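Local atomic coordinates of tailspike protein (Acinetobacter phage vB_ApiP_P1, PDB entry 6E1R), a protein that probably serves as a trimeric phage tailspike that recognises Acinetobacter baumannii and cleaves its surface polysaccharide. Residues A[19-24]-A[65-70]; A[151-156]-A[169-174]; A[393-396]-A[400-403]; A[438-443]-A[474-479]; A[498-503]-A[527-532]. All coordinates share one frame; numbering follows the deposited sequence.

Contact 1. Residues A[19-24]-A[65-70]; sequences NSKVEL and TVINGW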
# COMPACT_ATOMS: atom_id res chain seq x y z
N ASN A 19 19.96 24.45 46.32
CA ASN A 19 20.14 23.08 45.85
C ASN A 19 18.87 22.25 45.87
O ASN A 19 18.90 21.08 45.46
CB ASN A 19 21.24 22.38 46.67
CG ASN A 19 20.87 22.22 48.13
OD1 ASN A 19 19.90 22.81 48.61
ND2 ASN A 19 21.65 21.43 48.85
N SER A 20 17.75 22.79 46.34
CA SER A 20 16.52 22.02 46.43
C SER A 20 15.33 22.96 46.45
O SER A 20 15.47 24.17 46.64
CB SER A 20 16.51 21.12 47.67
OG SER A 20 16.53 21.89 48.86
N LYS A 21 14.14 22.38 46.25
CA LYS A 21 12.91 23.17 46.27
C LYS A 21 12.56 23.60 47.69
O LYS A 21 12.01 24.70 47.88
CB LYS A 21 11.77 22.36 45.65
CG LYS A 21 10.42 23.06 45.64
CD LYS A 21 9.46 22.43 46.63
CE LYS A 21 8.08 23.05 46.55
NZ LYS A 21 7.09 22.36 47.42
N VAL A 22 12.86 22.77 48.69
CA VAL A 22 12.56 23.13 50.07
C VAL A 22 13.38 24.34 50.49
O VAL A 22 12.91 25.17 51.29
CB VAL A 22 12.81 21.93 51.00
CG1 VAL A 22 12.30 22.22 52.40
CG2 VAL A 22 12.16 20.68 50.43
N GLU A 23 14.60 24.48 49.98
CA GLU A 23 15.41 25.66 50.28
C GLU A 23 14.94 26.89 49.52
O GLU A 23 15.25 28.01 49.93
CB GLU A 23 16.89 25.38 49.98
CG GLU A 23 17.83 26.39 50.62
CD GLU A 23 19.30 26.04 50.42
OE1 GLU A 23 19.62 24.84 50.36
OE2 GLU A 23 20.12 26.97 50.31
N LEU A 24 14.19 26.72 48.43
CA LEU A 24 13.71 27.86 47.68
C LEU A 24 12.48 28.48 48.32
O LEU A 24 12.36 29.71 48.40
CB LEU A 24 13.40 27.46 46.23
CG LEU A 24 12.95 28.60 45.32
CD1 LEU A 24 14.12 29.53 45.03
CD2 LEU A 24 12.35 28.06 44.03
N THR A 65 5.78 26.17 38.74
CA THR A 65 6.11 27.44 38.10
C THR A 65 6.39 28.54 39.12
O THR A 65 7.35 29.31 38.96
CB THR A 65 4.98 27.87 37.16
OG1 THR A 65 3.74 27.86 37.86
CG2 THR A 65 4.90 26.93 35.96
N VAL A 66 5.59 28.63 40.18
CA VAL A 66 5.75 29.65 41.21
C VAL A 66 5.87 28.95 42.56
O VAL A 66 5.02 28.13 42.92
CB VAL A 66 4.58 30.65 41.22
CG1 VAL A 66 5.09 32.06 41.51
CG2 VAL A 66 3.83 30.62 39.90
N ILE A 67 6.93 29.28 43.30
CA ILE A 67 7.21 28.67 44.60
C ILE A 67 7.45 29.81 45.59
O ILE A 67 8.56 30.33 45.71
CB ILE A 67 8.41 27.72 44.55
CG1 ILE A 67 8.13 26.56 43.59
CG2 ILE A 67 8.73 27.18 45.93
CD1 ILE A 67 9.31 25.65 43.36
N ASN A 68 6.39 30.21 46.30
CA ASN A 68 6.44 31.28 47.30
C ASN A 68 7.08 32.55 46.74
O ASN A 68 7.96 33.16 47.35
CB ASN A 68 7.17 30.81 48.56
CG ASN A 68 6.30 29.93 49.44
OD1 ASN A 68 5.07 29.98 49.37
ND2 ASN A 68 6.93 29.13 50.29
N GLY A 69 6.61 32.95 45.56
CA GLY A 69 7.05 34.16 44.91
C GLY A 69 8.12 33.97 43.86
O GLY A 69 8.33 34.87 43.03
N TRP A 70 8.81 32.83 43.86
CA TRP A 70 9.86 32.55 42.89
C TRP A 70 9.23 31.91 41.67
O TRP A 70 8.73 30.78 41.74
CB TRP A 70 10.93 31.66 43.51
CG TRP A 70 11.61 32.32 44.66
CD1 TRP A 70 11.37 32.12 45.99
CD2 TRP A 70 12.63 33.33 44.59
NE1 TRP A 70 12.19 32.93 46.75
CE2 TRP A 70 12.97 33.68 45.91
CE3 TRP A 70 13.29 33.96 43.53
CZ2 TRP A 70 13.94 34.64 46.19
CZ3 TRP A 70 14.26 34.90 43.82
CH2 TRP A 70 14.57 35.23 45.14
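L24 meets W70 by a CH-pi contact: its CD1 methyl sits over one face of the indole, 3.9 Å from the centroid of the five-membered ring and 17° off the ring normal. With CG anti to the backbone N (chi1 -177°), the leucine sends one methyl to W70 and the other to I67. CD2 lies 3.9 Å from I67 CD1 and about as close to W70 CB. At the ring edge, W70 CD1 comes within 3.5 Å of the carbonyl L24 O.

The remaining apolar contact comes from K21, whose CG touches I67 CD1 at 3.6 Å, so the isoleucine tip is shared by a lysine methylene and a leucine methyl.

These residues join the short helix 21-25 to a beta-hairpin of the small N-terminal mixed sheet. I67 and W70 are the end residues of a type I' turn that links strands 66-67 and 70-72, closed by the backbone bond from W70 N to I67 O at 3.1 Å, with N68 and G69 at its corners.

Hydrogen bonds lie at the margins. The indole NE1 is bonded to L27 O and N68 ND2 to E25 O, at and just past the end of helix 21-25. S20 N-caps that helix through a weak bond from E23 N to its OG. V35 and F51 of neighbouring strands touch both L24 and W70, and Y53 meets the indole edge-to-face.

Contact 2. Residues A[151-156]-A[169-174]; sequences PIFTVK and LMFKAS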
# COMPACT_ATOMS: atom_id res chain seq x y z
N PRO A 151 -3.10 0.48 35.60
CA PRO A 151 -2.70 1.13 34.34
C PRO A 151 -1.83 2.34 34.61
O PRO A 151 -2.14 3.16 35.48
CB PRO A 151 -4.04 1.51 33.70
CG PRO A 151 -4.99 1.61 34.86
CD PRO A 151 -4.55 0.55 35.83
N ILE A 152 -0.73 2.46 33.86
CA ILE A 152 0.15 3.61 34.01
C ILE A 152 -0.60 4.89 33.68
O ILE A 152 -0.52 5.89 34.41
CB ILE A 152 1.40 3.45 33.12
CG1 ILE A 152 2.26 2.29 33.63
CG2 ILE A 152 2.19 4.74 33.07
CD1 ILE A 152 3.50 2.04 32.81
N PHE A 153 -1.36 4.88 32.59
CA PHE A 153 -2.24 5.98 32.22
C PHE A 153 -3.67 5.48 32.14
O PHE A 153 -3.92 4.35 31.71
CB PHE A 153 -1.82 6.61 30.88
CG PHE A 153 -0.57 7.43 30.96
CD1 PHE A 153 -0.60 8.73 31.45
CD2 PHE A 153 0.65 6.91 30.54
CE1 PHE A 153 0.55 9.49 31.52
CE2 PHE A 153 1.80 7.67 30.61
CZ PHE A 153 1.75 8.96 31.10
N THR A 154 -4.60 6.32 32.56
CA THR A 154 -6.02 6.00 32.55
C THR A 154 -6.74 6.92 31.57
O THR A 154 -6.74 8.14 31.75
CB THR A 154 -6.63 6.13 33.95
OG1 THR A 154 -6.15 5.07 34.78
CG2 THR A 154 -8.14 6.08 33.88
N VAL A 155 -7.32 6.34 30.53
CA VAL A 155 -8.05 7.10 29.53
C VAL A 155 -9.40 7.51 30.11
O VAL A 155 -10.13 6.67 30.65
CB VAL A 155 -8.22 6.29 28.24
CG1 VAL A 155 -8.95 7.11 27.19
CG2 VAL A 155 -6.86 5.84 27.72
N LYS A 156 -9.73 8.79 30.00
CA LYS A 156 -10.97 9.30 30.56
C LYS A 156 -12.17 8.87 29.72
O LYS A 156 -12.04 8.47 28.56
CB LYS A 156 -10.92 10.83 30.65
CG LYS A 156 -9.80 11.37 31.52
CD LYS A 156 -9.74 12.88 31.45
CE LYS A 156 -8.68 13.44 32.37
NZ LYS A 156 -8.66 14.93 32.34
N LEU A 169 8.90 6.47 24.50
CA LEU A 169 8.73 6.09 25.89
C LEU A 169 8.55 4.58 25.98
O LEU A 169 7.95 3.96 25.11
CB LEU A 169 7.52 6.80 26.52
CG LEU A 169 7.63 8.31 26.67
CD1 LEU A 169 6.31 8.91 27.15
CD2 LEU A 169 8.75 8.66 27.64
N MSE A 170 9.09 4.00 27.05
CA MSE A 170 8.97 2.57 27.27
C MSE A 170 8.11 2.30 28.51
O MSE A 170 8.20 3.03 29.49
CB MSE A 170 10.35 1.92 27.43
CG MSE A 170 10.33 0.41 27.50
SE MSE A 170 12.12 -0.35 27.36
CE MSE A 170 11.66 -2.24 27.39
N PHE A 171 7.29 1.26 28.45
CA PHE A 171 6.37 0.93 29.53
C PHE A 171 6.72 -0.45 30.07
O PHE A 171 6.75 -1.42 29.31
CB PHE A 171 4.92 0.99 29.05
CG PHE A 171 4.53 2.31 28.46
CD1 PHE A 171 4.08 3.34 29.26
CD2 PHE A 171 4.63 2.52 27.09
CE1 PHE A 171 3.73 4.56 28.72
CE2 PHE A 171 4.28 3.74 26.54
CZ PHE A 171 3.83 4.76 27.36
N LYS A 172 6.98 -0.53 31.37
CA LYS A 172 7.36 -1.77 32.03
C LYS A 172 6.44 -2.01 33.22
O LYS A 172 5.59 -1.18 33.55
CB LYS A 172 8.82 -1.75 32.48
CG LYS A 172 9.83 -1.49 31.38
CD LYS A 172 11.25 -1.51 31.94
CE LYS A 172 12.28 -1.32 30.84
NZ LYS A 172 13.67 -1.31 31.37
N ALA A 173 6.63 -3.16 33.85
CA ALA A 173 5.91 -3.52 35.07
C ALA A 173 6.89 -4.14 36.05
O ALA A 173 7.72 -4.97 35.66
CB ALA A 173 4.76 -4.50 34.78
N SER A 174 6.80 -3.73 37.31
CA SER A 174 7.71 -4.27 38.32
C SER A 174 7.46 -5.75 38.56
O SER A 174 8.40 -6.52 38.80
CB SER A 174 7.57 -3.48 39.63
OG SER A 174 6.36 -3.80 40.28
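I152 O is weakly hydrogen-bonded to T123 OG1, and the backbone of I152 is also bonded to T123 and T180, while its side chain crosses to F171. The site is the interior of a parallel beta-helix, the fold expected of a phage tailspike. Strand 151-155 lies between strands 123-124 and 178-184 on one face, strand 169-173 follows strand 142-146 on another, and the chain turns a corner at I152 and F153.

No hydrogen bond joins the two segments; the contact is made largely by apolar side chains. I152 CD1 lies at the edge of the F171 ring, in its plane, 3.8 Å from CD1 of that ring. The extended isoleucine branch (chi2 179°) carries this methyl far enough to pass K172 O as well, at 3.9 Å. K172 directs its CB away from 151-156, and its side chain touches T145.

F153 approaches the same phenyl group from another part of its rim. The two aromatic side chains cross at about a right angle and meet at their edges, so neither lays a face on the other. F171 also meets the ring of F200, with planes about 25° apart, and touches A181 of strand 178-184. I144 and A146 of strand 142-146 pack against I152. The aromatic pair closes through two rim carbons, F153 CE2 and F171 CE1, 4.1 Å apart.

Contact 3. Residues A[393-396]-A[400-403]; sequences FTLA and SIGD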
# COMPACT_ATOMS: atom_id res chain seq x y z
N PHE A 393 4.50 -21.01 -1.84
CA PHE A 393 4.32 -21.70 -0.57
C PHE A 393 4.90 -23.10 -0.69
O PHE A 393 4.46 -23.89 -1.53
CB PHE A 393 2.84 -21.76 -0.18
CG PHE A 393 2.30 -20.45 0.32
CD1 PHE A 393 3.00 -19.70 1.25
CD2 PHE A 393 1.09 -19.97 -0.15
CE1 PHE A 393 2.50 -18.50 1.70
CE2 PHE A 393 0.58 -18.76 0.30
CZ PHE A 393 1.29 -18.03 1.23
N THR A 394 5.87 -23.41 0.16
CA THR A 394 6.37 -24.77 0.29
C THR A 394 5.62 -25.46 1.42
O THR A 394 5.37 -24.86 2.48
CB THR A 394 7.87 -24.79 0.58
OG1 THR A 394 8.31 -23.47 0.93
CG2 THR A 394 8.64 -25.25 -0.65
N LEU A 395 5.23 -26.71 1.20
CA LEU A 395 4.41 -27.45 2.14
C LEU A 395 5.29 -28.31 3.03
O LEU A 395 5.99 -29.21 2.54
CB LEU A 395 3.37 -28.31 1.41
CG LEU A 395 2.33 -27.54 0.60
CD1 LEU A 395 1.34 -28.49 -0.06
CD2 LEU A 395 1.61 -26.53 1.48
N ALA A 396 5.26 -28.05 4.33
CA ALA A 396 5.89 -28.88 5.33
C ALA A 396 4.83 -29.76 5.99
O ALA A 396 3.69 -29.84 5.53
CB ALA A 396 6.63 -28.00 6.35
N SER A 400 -1.00 -27.41 3.67
CA SER A 400 -1.93 -27.75 2.60
C SER A 400 -2.40 -26.48 1.93
O SER A 400 -2.60 -25.45 2.59
CB SER A 400 -3.13 -28.54 3.14
OG SER A 400 -3.85 -27.79 4.09
N ILE A 401 -2.59 -26.55 0.61
CA ILE A 401 -3.14 -25.44 -0.16
C ILE A 401 -4.41 -25.81 -0.90
O ILE A 401 -5.13 -24.91 -1.36
CB ILE A 401 -2.11 -24.85 -1.15
CG1 ILE A 401 -1.60 -25.94 -2.10
CG2 ILE A 401 -0.95 -24.21 -0.40
CD1 ILE A 401 -0.59 -25.44 -3.11
N GLY A 402 -4.72 -27.10 -1.04
CA GLY A 402 -5.94 -27.49 -1.72
C GLY A 402 -5.90 -27.12 -3.19
O GLY A 402 -4.91 -27.37 -3.89
N ASP A 403 -6.98 -26.50 -3.66
CA ASP A 403 -7.09 -26.06 -5.04
C ASP A 403 -6.65 -24.62 -5.25
O ASP A 403 -6.93 -24.05 -6.31
CB ASP A 403 -8.53 -26.24 -5.54
CG ASP A 403 -8.94 -27.69 -5.62
OD1 ASP A 403 -8.05 -28.56 -5.81
OD2 ASP A 403 -10.15 -27.98 -5.50
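The flat group that matters between L395 and S400 is a peptide amide: L395 CD2 lies 3.5 Å from S400 N. The phenyl group of F393 stays at the margin, where its CB, and not the ring, makes the nearest approach, 4.5 Å from I401 CG2. Its side chain packs instead on L367.

L395 CD2 does all the touching from its side. One methyl reaches S400 N, S400 CA at 3.9 Å, and I401 CG2, also at 3.9 Å. The leucine has CG beside its backbone N (chi1 -64°) and extends over the start of 400-403. In I401 the rotation that wedges CG1 between backbone N and carbonyl carbon (chi1 58°) leaves CG2 directed at the leucine.

Strand 392-395 pairs in parallel with strand 364-367 near the C-terminal end of the beta-helix, and 400-403 belongs to the loop by which the chain departs from it toward strand 415-420. The contact thus folds that loop back on the strand that has just ended, with three residues between the segments.

No hydrogen bond spans the two segments. S400 is held from elsewhere, by a bond from its OG to N380 ND2 and a backbone bond to S369, while A396 is bonded through its backbone to L367. Farther along the loop, D403 packs on Q421 of a neighbouring subunit.

Contact 4. Residues A[438-443]-A[474-479]; sequences TINRDF and FGTTAA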
# COMPACT_ATOMS: atom_id res chain seq x y z
N THR A 438 -29.21 -32.07 -14.41
CA THR A 438 -30.50 -32.43 -13.84
C THR A 438 -30.44 -33.90 -13.45
O THR A 438 -30.17 -34.76 -14.30
CB THR A 438 -31.64 -32.17 -14.82
OG1 THR A 438 -31.51 -30.86 -15.38
CG2 THR A 438 -32.98 -32.27 -14.11
N ILE A 439 -30.69 -34.19 -12.18
CA ILE A 439 -30.59 -35.56 -11.67
C ILE A 439 -31.97 -36.05 -11.27
O ILE A 439 -32.96 -35.31 -11.34
CB ILE A 439 -29.61 -35.64 -10.49
CG1 ILE A 439 -30.13 -34.84 -9.30
CG2 ILE A 439 -28.23 -35.15 -10.91
CD1 ILE A 439 -29.34 -35.06 -8.03
N ASN A 440 -32.05 -37.32 -10.86
CA ASN A 440 -33.29 -37.93 -10.37
C ASN A 440 -34.39 -37.87 -11.42
O ASN A 440 -35.56 -37.63 -11.11
CB ASN A 440 -33.74 -37.28 -9.06
CG ASN A 440 -32.68 -37.37 -7.97
OD1 ASN A 440 -31.80 -38.23 -8.02
ND2 ASN A 440 -32.77 -36.48 -6.99
N ARG A 441 -34.02 -38.08 -12.68
CA ARG A 441 -34.99 -38.18 -13.77
C ARG A 441 -35.51 -39.62 -13.79
O ARG A 441 -34.89 -40.51 -14.38
CB ARG A 441 -34.37 -37.78 -15.10
CG ARG A 441 -33.75 -36.38 -15.11
CD ARG A 441 -34.80 -35.29 -14.93
NE ARG A 441 -35.17 -35.09 -13.53
CZ ARG A 441 -36.14 -34.28 -13.12
NH1 ARG A 441 -36.84 -33.58 -14.00
NH2 ARG A 441 -36.40 -34.17 -11.83
N ASP A 442 -36.65 -39.84 -13.14
CA ASP A 442 -37.20 -41.18 -12.97
C ASP A 442 -38.21 -41.46 -14.08
O ASP A 442 -39.16 -40.69 -14.26
CB ASP A 442 -37.85 -41.31 -11.60
CG ASP A 442 -36.91 -40.92 -10.47
OD1 ASP A 442 -35.69 -41.18 -10.60
OD2 ASP A 442 -37.38 -40.34 -9.47
N PHE A 443 -38.00 -42.55 -14.81
CA PHE A 443 -38.82 -42.90 -15.96
C PHE A 443 -39.50 -44.24 -15.74
O PHE A 443 -38.97 -45.13 -15.07
CB PHE A 443 -37.98 -42.98 -17.24
CG PHE A 443 -37.46 -41.66 -17.71
CD1 PHE A 443 -36.27 -41.15 -17.22
CD2 PHE A 443 -38.15 -40.93 -18.66
CE1 PHE A 443 -35.78 -39.94 -17.66
CE2 PHE A 443 -37.67 -39.71 -19.10
CZ PHE A 443 -36.49 -39.21 -18.60
N PHE A 474 -27.25 -43.48 -16.87
CA PHE A 474 -28.02 -44.23 -15.89
C PHE A 474 -27.50 -43.94 -14.49
O PHE A 474 -26.29 -44.04 -14.24
CB PHE A 474 -27.94 -45.73 -16.18
CG PHE A 474 -28.80 -46.57 -15.28
CD1 PHE A 474 -30.16 -46.36 -15.20
CD2 PHE A 474 -28.23 -47.58 -14.51
CE1 PHE A 474 -30.95 -47.14 -14.37
CE2 PHE A 474 -29.02 -48.35 -13.68
CZ PHE A 474 -30.38 -48.14 -13.61
N GLY A 475 -28.40 -43.58 -13.59
CA GLY A 475 -28.00 -43.20 -12.25
C GLY A 475 -27.90 -41.71 -12.06
O GLY A 475 -28.67 -40.94 -12.65
N THR A 476 -26.94 -41.27 -11.24
CA THR A 476 -26.77 -39.85 -10.93
C THR A 476 -25.45 -39.30 -11.43
O THR A 476 -25.43 -38.26 -12.10
CB THR A 476 -26.89 -39.63 -9.41
OG1 THR A 476 -28.14 -40.16 -8.95
CG2 THR A 476 -26.82 -38.15 -9.09
N THR A 477 -24.34 -39.97 -11.14
CA THR A 477 -23.01 -39.49 -11.51
C THR A 477 -22.30 -40.56 -12.32
O THR A 477 -22.33 -41.74 -11.96
CB THR A 477 -22.18 -39.14 -10.26
OG1 THR A 477 -22.81 -38.05 -9.57
CG2 THR A 477 -20.77 -38.74 -10.65
N ALA A 478 -21.69 -40.15 -13.43
CA ALA A 478 -21.02 -41.09 -14.32
C ALA A 478 -19.81 -41.72 -13.64
O ALA A 478 -19.11 -41.09 -12.84
CB ALA A 478 -20.60 -40.40 -15.61
N ALA A 479 -19.56 -42.98 -13.97
CA ALA A 479 -18.41 -43.72 -13.48
C ALA A 479 -17.97 -44.69 -14.56
O ALA A 479 -18.47 -44.65 -15.69
CB ALA A 479 -18.74 -44.42 -12.16
O HOH W 1 -30.13 -39.20 -11.03
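I439 and T476 meet obliquely through methyl groups, CG2 to CG2 at 3.8 Å. The threonine methyl nestles against the root of the isoleucine side chain, with I439 CB at 4.0 Å and CD1 only slightly farther. T476 has OG1 beside its backbone N (chi1 -55°), which sends its two branches apart: CG2 goes to I439, and the hydroxyl turns to the polar side near N440.

That polar side is organised by a water. It accepts a bond from N440 N at 2.7 Å and donates one to G475 O at 2.8 Å, and it is also bonded to T476 OG1 at 3.0 Å. N440 points its CB away from 474-479, but its amide end swings back toward the hydroxyl.

R441 takes another direction and bonds within its own strand. Its NE donates to I439 O at 3.1 Å, from above the carbonyl plane (49° out of it). T438 CG2 lies over one face of the guanidinium group, whose NH1 is hydrogen-bonded to G450 O.

The setting is the antiparallel C-terminal domain. Strand 539-548 runs between strands 435-443 and 465-474, so the contact bridges over it: I439 touches A542, N440 touches R540, and R540 is backbone-bonded to G475. Beyond T476 the loop reaches a neighbouring subunit, A479 O being hydrogen-bonded to S463 OG of that subunit.

With a small apolar contact round one threonine methyl and no direct hydrogen bond between the segments, the polar part of this surface junction rests on the bridging water and probably depends on it.

Contact 5. Residues A[498-503]-A[527-532]; sequences KYISQI and NVLVAT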
# COMPACT_ATOMS: atom_id res chain seq x y z
N LYS A 498 -42.76 -24.71 -31.23
CA LYS A 498 -41.46 -25.19 -30.78
C LYS A 498 -40.84 -26.04 -31.88
O LYS A 498 -41.50 -26.91 -32.45
CB LYS A 498 -41.60 -26.01 -29.49
CG LYS A 498 -42.47 -25.37 -28.43
CD LYS A 498 -42.05 -23.94 -28.13
CE LYS A 498 -43.00 -23.28 -27.14
NZ LYS A 498 -42.69 -21.84 -26.94
N TYR A 499 -39.56 -25.79 -32.17
CA TYR A 499 -38.84 -26.49 -33.23
C TYR A 499 -37.61 -27.15 -32.64
O TYR A 499 -36.73 -26.46 -32.10
CB TYR A 499 -38.45 -25.53 -34.35
CG TYR A 499 -39.63 -24.83 -34.99
CD1 TYR A 499 -40.13 -23.65 -34.46
CD2 TYR A 499 -40.24 -25.35 -36.12
CE1 TYR A 499 -41.21 -23.01 -35.04
CE2 TYR A 499 -41.32 -24.72 -36.70
CZ TYR A 499 -41.80 -23.55 -36.16
OH TYR A 499 -42.87 -22.92 -36.74
N ILE A 500 -37.54 -28.47 -32.74
CA ILE A 500 -36.39 -29.24 -32.28
C ILE A 500 -36.04 -30.28 -33.33
O ILE A 500 -36.93 -30.91 -33.92
CB ILE A 500 -36.65 -29.90 -30.90
CG1 ILE A 500 -35.42 -30.67 -30.43
CG2 ILE A 500 -37.89 -30.79 -30.94
CD1 ILE A 500 -35.53 -31.19 -29.01
N SER A 501 -34.75 -30.44 -33.60
CA SER A 501 -34.26 -31.36 -34.62
C SER A 501 -33.04 -32.08 -34.08
O SER A 501 -32.04 -31.44 -33.75
CB SER A 501 -33.93 -30.62 -35.92
OG SER A 501 -33.40 -31.50 -36.90
N GLN A 502 -33.11 -33.41 -34.01
CA GLN A 502 -31.99 -34.20 -33.51
C GLN A 502 -30.96 -34.35 -34.62
O GLN A 502 -31.16 -35.10 -35.58
CB GLN A 502 -32.47 -35.57 -33.03
CG GLN A 502 -31.34 -36.43 -32.46
CD GLN A 502 -31.85 -37.64 -31.70
OE1 GLN A 502 -32.72 -37.53 -30.84
NE2 GLN A 502 -31.29 -38.81 -32.02
N ILE A 503 -29.85 -33.62 -34.49
CA ILE A 503 -28.80 -33.66 -35.50
C ILE A 503 -28.13 -35.04 -35.52
O ILE A 503 -27.77 -35.55 -36.58
CB ILE A 503 -27.77 -32.54 -35.24
CG1 ILE A 503 -28.34 -31.19 -35.67
CG2 ILE A 503 -26.47 -32.82 -35.95
CD1 ILE A 503 -27.27 -30.11 -35.78
N ASN A 527 -41.84 -24.39 -22.81
CA ASN A 527 -40.44 -24.27 -23.24
C ASN A 527 -39.51 -25.15 -22.41
O ASN A 527 -38.37 -24.78 -22.13
CB ASN A 527 -39.98 -22.81 -23.22
CG ASN A 527 -40.76 -21.93 -24.17
OD1 ASN A 527 -40.50 -21.92 -25.38
ND2 ASN A 527 -41.72 -21.18 -23.64
N VAL A 528 -39.99 -26.32 -22.01
CA VAL A 528 -39.21 -27.27 -21.24
C VAL A 528 -38.70 -28.36 -22.17
O VAL A 528 -39.48 -28.94 -22.95
CB VAL A 528 -40.04 -27.88 -20.09
CG1 VAL A 528 -39.24 -28.95 -19.36
CG2 VAL A 528 -40.48 -26.79 -19.13
N LEU A 529 -37.40 -28.65 -22.10
CA LEU A 529 -36.82 -29.76 -22.84
C LEU A 529 -37.25 -31.07 -22.19
O LEU A 529 -36.83 -31.38 -21.07
CB LEU A 529 -35.30 -29.64 -22.88
CG LEU A 529 -34.55 -30.73 -23.65
CD1 LEU A 529 -34.89 -30.67 -25.13
CD2 LEU A 529 -33.05 -30.62 -23.44
N VAL A 530 -38.09 -31.84 -22.88
CA VAL A 530 -38.69 -33.05 -22.34
C VAL A 530 -38.01 -34.26 -22.95
O VAL A 530 -37.77 -34.31 -24.17
CB VAL A 530 -40.21 -33.08 -22.59
CG1 VAL A 530 -40.83 -34.34 -22.01
CG2 VAL A 530 -40.86 -31.83 -22.01
N ALA A 531 -37.71 -35.25 -22.11
CA ALA A 531 -37.15 -36.52 -22.55
C ALA A 531 -38.20 -37.62 -22.36
O ALA A 531 -38.80 -37.72 -21.28
CB ALA A 531 -35.88 -36.86 -21.76
N THR A 532 -38.41 -38.42 -23.40
CA THR A 532 -39.36 -39.52 -23.37
C THR A 532 -38.61 -40.84 -23.51
O THR A 532 -37.84 -41.02 -24.45
CB THR A 532 -40.40 -39.38 -24.48
OG1 THR A 532 -41.06 -38.12 -24.35
CG2 THR A 532 -41.43 -40.50 -24.39
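K498 and N527 bring the two backbones nearest, with CA atoms 7.7 Å apart, and by I500 and L529 the chains have separated to 9.5 Å, as strands of two different sheets that share no backbone bonds here. The wide spacing leaves the connection to side-chain ends.

K498 bends at chi2 (-52°) and then runs extended, carrying NZ to N527 OD1 in a hydrogen bond of 2.7 Å. The amine approaches from above the carbonyl plane, 37° out of it, and the two side chains cross at about a right angle. Both ends of the bond have a second partner: NZ is also bonded to G495 O, and N527 OD1 to Y464 OH. A positive charge beside OD1 would be expected to polarise the amide carbonyl.

Farther in, I500 and L529 meet tip to tip, CD1 to CD1 at 4.0 Å. I500 CG1 and L529 CG both lie anti to the backbone N, and these side chains too cross at about a right angle. The pair contributes to the apolar contact between the two sheets, consistent with a beta-sandwich-like C-terminal domain.

On the subunit side, Y499 touches L508 of the third subunit, and I503 meets I503 of both other chains. Strand 497-507 is the outermost of its five-stranded sheet within the chain, next to strand 484-494. Strand 528-533 lies between strands 519-523 and 448-455 in the facing sheet, where W521 packs on I500 and I523 on K498.

From the N terminus the contacts follow one another in series along the chain; none nest or cross. Contact 1 closes a 40-residue span in the N-terminal domain, joining helix to hairpin. Contact 2, about 30 Å away between centres, ties two faces of the beta-helix across a short connection of 12 residues. Contact 3, about 43 Å from contact 2 between centres, closes a three-residue loop where the chain leaves the beta-helix. Contacts 4 and 5, closing spans of 30 and 23 residues, belong to the C-terminal domain, with centres about 19 Å apart. They touch where F443 packs on A531; contact 4 lies on the sheet that contact 5 joins to the facing one.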